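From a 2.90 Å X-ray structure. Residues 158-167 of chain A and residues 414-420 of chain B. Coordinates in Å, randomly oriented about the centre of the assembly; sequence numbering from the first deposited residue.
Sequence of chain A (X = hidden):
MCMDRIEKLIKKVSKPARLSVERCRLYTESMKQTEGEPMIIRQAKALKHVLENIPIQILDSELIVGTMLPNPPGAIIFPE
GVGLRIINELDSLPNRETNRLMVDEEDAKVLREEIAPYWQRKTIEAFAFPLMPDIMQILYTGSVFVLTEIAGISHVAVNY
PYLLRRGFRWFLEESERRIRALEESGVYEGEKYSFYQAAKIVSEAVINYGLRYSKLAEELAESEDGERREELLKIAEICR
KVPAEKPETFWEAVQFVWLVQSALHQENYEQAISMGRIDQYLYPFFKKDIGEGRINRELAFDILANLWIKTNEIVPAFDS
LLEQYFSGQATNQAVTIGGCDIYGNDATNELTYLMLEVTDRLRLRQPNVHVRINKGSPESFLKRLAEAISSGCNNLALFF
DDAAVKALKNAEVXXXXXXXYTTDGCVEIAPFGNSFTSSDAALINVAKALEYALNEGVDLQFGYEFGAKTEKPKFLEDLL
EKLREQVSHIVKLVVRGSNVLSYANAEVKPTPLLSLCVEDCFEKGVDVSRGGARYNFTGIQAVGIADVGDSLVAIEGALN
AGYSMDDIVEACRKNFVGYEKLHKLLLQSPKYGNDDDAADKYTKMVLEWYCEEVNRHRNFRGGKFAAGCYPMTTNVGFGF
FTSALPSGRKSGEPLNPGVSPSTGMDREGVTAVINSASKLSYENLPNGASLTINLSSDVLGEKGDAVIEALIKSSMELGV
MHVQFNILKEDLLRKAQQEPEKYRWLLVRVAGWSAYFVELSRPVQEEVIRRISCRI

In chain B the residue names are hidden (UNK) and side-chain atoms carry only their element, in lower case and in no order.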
# COMPACT_ATOMS: atom_id res chain seq x y z
N VAL A 158 15.91 -24.92 -5.76
CA VAL A 158 14.99 -25.21 -4.67
C VAL A 158 15.57 -24.93 -3.30
O VAL A 158 16.71 -25.28 -3.02
CB VAL A 158 14.66 -26.69 -4.73
CG1 VAL A 158 13.73 -27.10 -3.62
CG2 VAL A 158 14.09 -27.04 -6.08
N ASN A 159 14.80 -24.27 -2.44
CA ASN A 159 15.30 -23.96 -1.11
C ASN A 159 15.25 -25.19 -0.19
O ASN A 159 14.36 -25.32 0.65
CB ASN A 159 14.50 -22.81 -0.52
CG ASN A 159 15.17 -22.18 0.68
OD1 ASN A 159 16.03 -22.78 1.33
ND2 ASN A 159 14.72 -20.97 1.03
N TYR A 160 16.24 -26.07 -0.33
CA TYR A 160 16.35 -27.21 0.56
C TYR A 160 16.58 -26.90 2.03
O TYR A 160 15.94 -27.54 2.87
CB TYR A 160 17.30 -28.28 0.02
CG TYR A 160 16.66 -28.99 -1.13
CD1 TYR A 160 17.16 -28.88 -2.41
CD2 TYR A 160 15.50 -29.72 -0.95
CE1 TYR A 160 16.54 -29.51 -3.47
CE2 TYR A 160 14.87 -30.34 -2.00
CZ TYR A 160 15.39 -30.23 -3.26
OH TYR A 160 14.77 -30.85 -4.32
N PRO A 161 17.44 -25.92 2.37
CA PRO A 161 17.51 -25.63 3.80
C PRO A 161 16.22 -25.14 4.49
O PRO A 161 16.06 -25.38 5.68
CB PRO A 161 18.63 -24.58 3.90
CG PRO A 161 18.82 -24.07 2.58
CD PRO A 161 18.42 -25.12 1.62
N TYR A 162 15.32 -24.49 3.74
CA TYR A 162 13.99 -24.11 4.26
C TYR A 162 13.19 -25.37 4.57
O TYR A 162 12.53 -25.48 5.61
CB TYR A 162 13.23 -23.26 3.23
CG TYR A 162 11.89 -22.68 3.69
CD1 TYR A 162 11.84 -21.75 4.71
CD2 TYR A 162 10.68 -23.08 3.09
CE1 TYR A 162 10.65 -21.21 5.12
CE2 TYR A 162 9.45 -22.53 3.52
CZ TYR A 162 9.46 -21.59 4.55
OH TYR A 162 8.29 -21.02 5.04
N LEU A 163 13.28 -26.32 3.64
CA LEU A 163 12.55 -27.56 3.70
C LEU A 163 13.08 -28.42 4.82
O LEU A 163 12.31 -28.94 5.63
CB LEU A 163 12.62 -28.29 2.35
CG LEU A 163 11.84 -27.61 1.22
CD1 LEU A 163 11.98 -28.35 -0.09
CD2 LEU A 163 10.37 -27.43 1.58
N LEU A 164 14.41 -28.50 4.92
CA LEU A 164 15.08 -29.42 5.86
C LEU A 164 14.91 -29.02 7.30
O LEU A 164 15.12 -29.85 8.18
CB LEU A 164 16.57 -29.59 5.53
CG LEU A 164 16.83 -30.30 4.19
CD1 LEU A 164 18.22 -30.02 3.64
CD2 LEU A 164 16.59 -31.76 4.26
N ARG A 165 14.53 -27.77 7.53
CA ARG A 165 14.30 -27.22 8.87
C ARG A 165 12.84 -27.33 9.30
O ARG A 165 12.48 -26.95 10.42
CB ARG A 165 14.79 -25.78 8.96
CG ARG A 165 16.30 -25.68 9.02
CD ARG A 165 16.81 -24.24 9.19
NE ARG A 165 16.69 -23.45 7.95
CZ ARG A 165 17.70 -22.90 7.27
NH1 ARG A 165 18.96 -23.03 7.70
NH2 ARG A 165 17.44 -22.21 6.16
N ARG A 166 12.00 -27.85 8.41
CA ARG A 166 10.58 -27.95 8.69
C ARG A 166 10.05 -29.36 8.41
O ARG A 166 9.45 -30.00 9.28
CB ARG A 166 9.83 -26.97 7.82
CG ARG A 166 9.71 -25.59 8.42
CD ARG A 166 9.71 -24.55 7.29
NE ARG A 166 10.90 -23.76 7.47
CZ ARG A 166 10.87 -22.56 7.99
NH1 ARG A 166 9.70 -22.01 8.28
NH2 ARG A 166 11.98 -21.89 8.18
N GLY A 167 10.24 -29.83 7.18
CA GLY A 167 9.69 -31.12 6.79
C GLY A 167 8.23 -30.94 6.43
O GLY A 167 7.59 -29.97 6.84
N UNK B 414 13.38 -14.38 9.69
CA UNK B 414 13.77 -15.32 8.65
C UNK B 414 14.76 -16.28 9.21
O UNK B 414 15.55 -15.90 10.08
o UNK B 414 12.57 -13.35 6.79
c UNK B 414 14.48 -14.59 7.51
c UNK B 414 13.53 -14.10 6.45
o UNK B 414 13.76 -14.46 5.27
N UNK B 415 14.73 -17.51 8.70
CA UNK B 415 15.74 -18.51 8.98
C UNK B 415 17.15 -17.97 9.07
O UNK B 415 17.76 -17.98 10.14
c UNK B 415 14.83 -20.64 8.13
o UNK B 415 14.20 -20.60 9.22
c UNK B 415 15.72 -19.51 7.85
o UNK B 415 14.76 -21.57 7.28
N UNK B 416 17.63 -17.48 7.93
CA UNK B 416 18.99 -16.99 7.79
C UNK B 416 19.29 -15.80 8.70
O UNK B 416 20.39 -15.68 9.23
c UNK B 416 19.23 -16.61 6.33
n UNK B 416 16.74 -17.29 1.70
c UNK B 416 18.04 -15.90 5.73
c UNK B 416 17.69 -16.77 2.47
c UNK B 416 18.32 -15.35 4.36
n UNK B 416 17.36 -15.96 3.46
n UNK B 416 18.97 -17.04 2.23
N UNK B 417 18.33 -14.91 8.89
CA UNK B 417 18.55 -13.75 9.73
C UNK B 417 18.60 -14.15 11.22
O UNK B 417 19.34 -13.55 11.99
c UNK B 417 17.82 -11.82 8.21
o UNK B 417 18.90 -11.18 8.17
o UNK B 417 16.99 -11.79 7.28
c UNK B 417 17.50 -12.67 9.45
N UNK B 418 17.86 -15.20 11.60
CA UNK B 418 17.92 -15.75 12.96
C UNK B 418 19.22 -16.50 13.22
O UNK B 418 19.83 -16.30 14.26
c UNK B 418 16.73 -16.66 13.23
N UNK B 419 19.63 -17.37 12.30
CA UNK B 419 20.92 -18.05 12.38
C UNK B 419 22.08 -17.06 12.51
O UNK B 419 22.97 -17.25 13.32
c UNK B 419 20.68 -21.07 12.54
c UNK B 419 21.16 -18.94 11.16
c UNK B 419 20.82 -20.44 11.13
c UNK B 419 19.58 -20.72 10.31
N UNK B 420 22.03 -15.97 11.76
CA UNK B 420 23.09 -14.97 11.79
C UNK B 420 22.83 -13.87 12.82
O UNK B 420 23.01 -12.68 12.55
o UNK B 420 25.61 -13.99 10.30
c UNK B 420 23.24 -14.37 10.37
c UNK B 420 24.48 -13.51 10.21
n UNK B 420 24.26 -12.21 9.93

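Position 414 carries four side-chain atoms, two carbons with the second bearing two oxygens, which is a short carboxylate. It makes no contact with the chain A stretch, so identity rests on composition alone: Asp414(B). It stands immediately before the helix, but its side chain makes no capping bond.

Position 415 has the same composition, two carbons and a terminal pair of oxygens. Its CA-to-CB bond points toward chain A, and its oxygens lie among the side chains of Arg165(A) and Arg166(A). The count fixes it as Asp415(B), and the charge of its neighbours agrees. OD1 lies 2.8 Å from NE of Arg165(A), and OD2 lies 2.8 Å from NH2 of Arg166(A); both pairs are salt bridges.

At position 416 three carbons lead to a nitrogen, then to a carbon carrying two more nitrogens. That planar end is a guanidinium, hence Arg416(B). CA-to-CB points sideways, yet the end of the chain comes nearer to chain A, where NH2 of Arg416(B) is 4.3 Å from ND2 of Asn159(A), too far for a hydrogen bond.

Position 417 again shows two carbons, the second with two oxygens, and is out of reach of the chain A stretch: Asp417(B). Position 418 has a single carbon and likewise touches nothing there: Ala418(B).

Position 419 has four carbons, forked at the second, which separates leucine from an isomer branched at the first. This is Leu419(B); its CA-to-CB bond points toward chain A, and CD2 comes within 3.5 Å of NH1 of Arg165(A).

Position 420 ends in a carbon bearing one oxygen and one nitrogen, after one other carbon: Asn420(B). It is the first residue beyond the helix to leave helical phi/psi, and it lies out of reach of the chain A stretch.

The contact is therefore centred on one carboxylate held by two arginines. Arg165(A) donates to OD1 of Asp415(B) from NE at 2.8 Å and from NH2 at 3.0 Å, but N-H...acceptor angles of 128° and 122° make both hydrogen bonds weak; CB of Asp415(B) lies over one face of this guanidinium. At Arg166(A) the approach differs, with OD2 of Asp415(B) at the guanidinium edge, near its plane. Within chain A, NE of Arg166(A) donates to O of Tyr162(A) at 3.0 Å, tying that arginine to the helix. OD1 of Asp415(B) also sits at the ring edge of Tyr162(A), 3.9 Å from CD1. The two stretches together bury only 223 Å², a small area in which Asp415(B) has the largest covered surface.

Chain B (414-420) DDRDALN
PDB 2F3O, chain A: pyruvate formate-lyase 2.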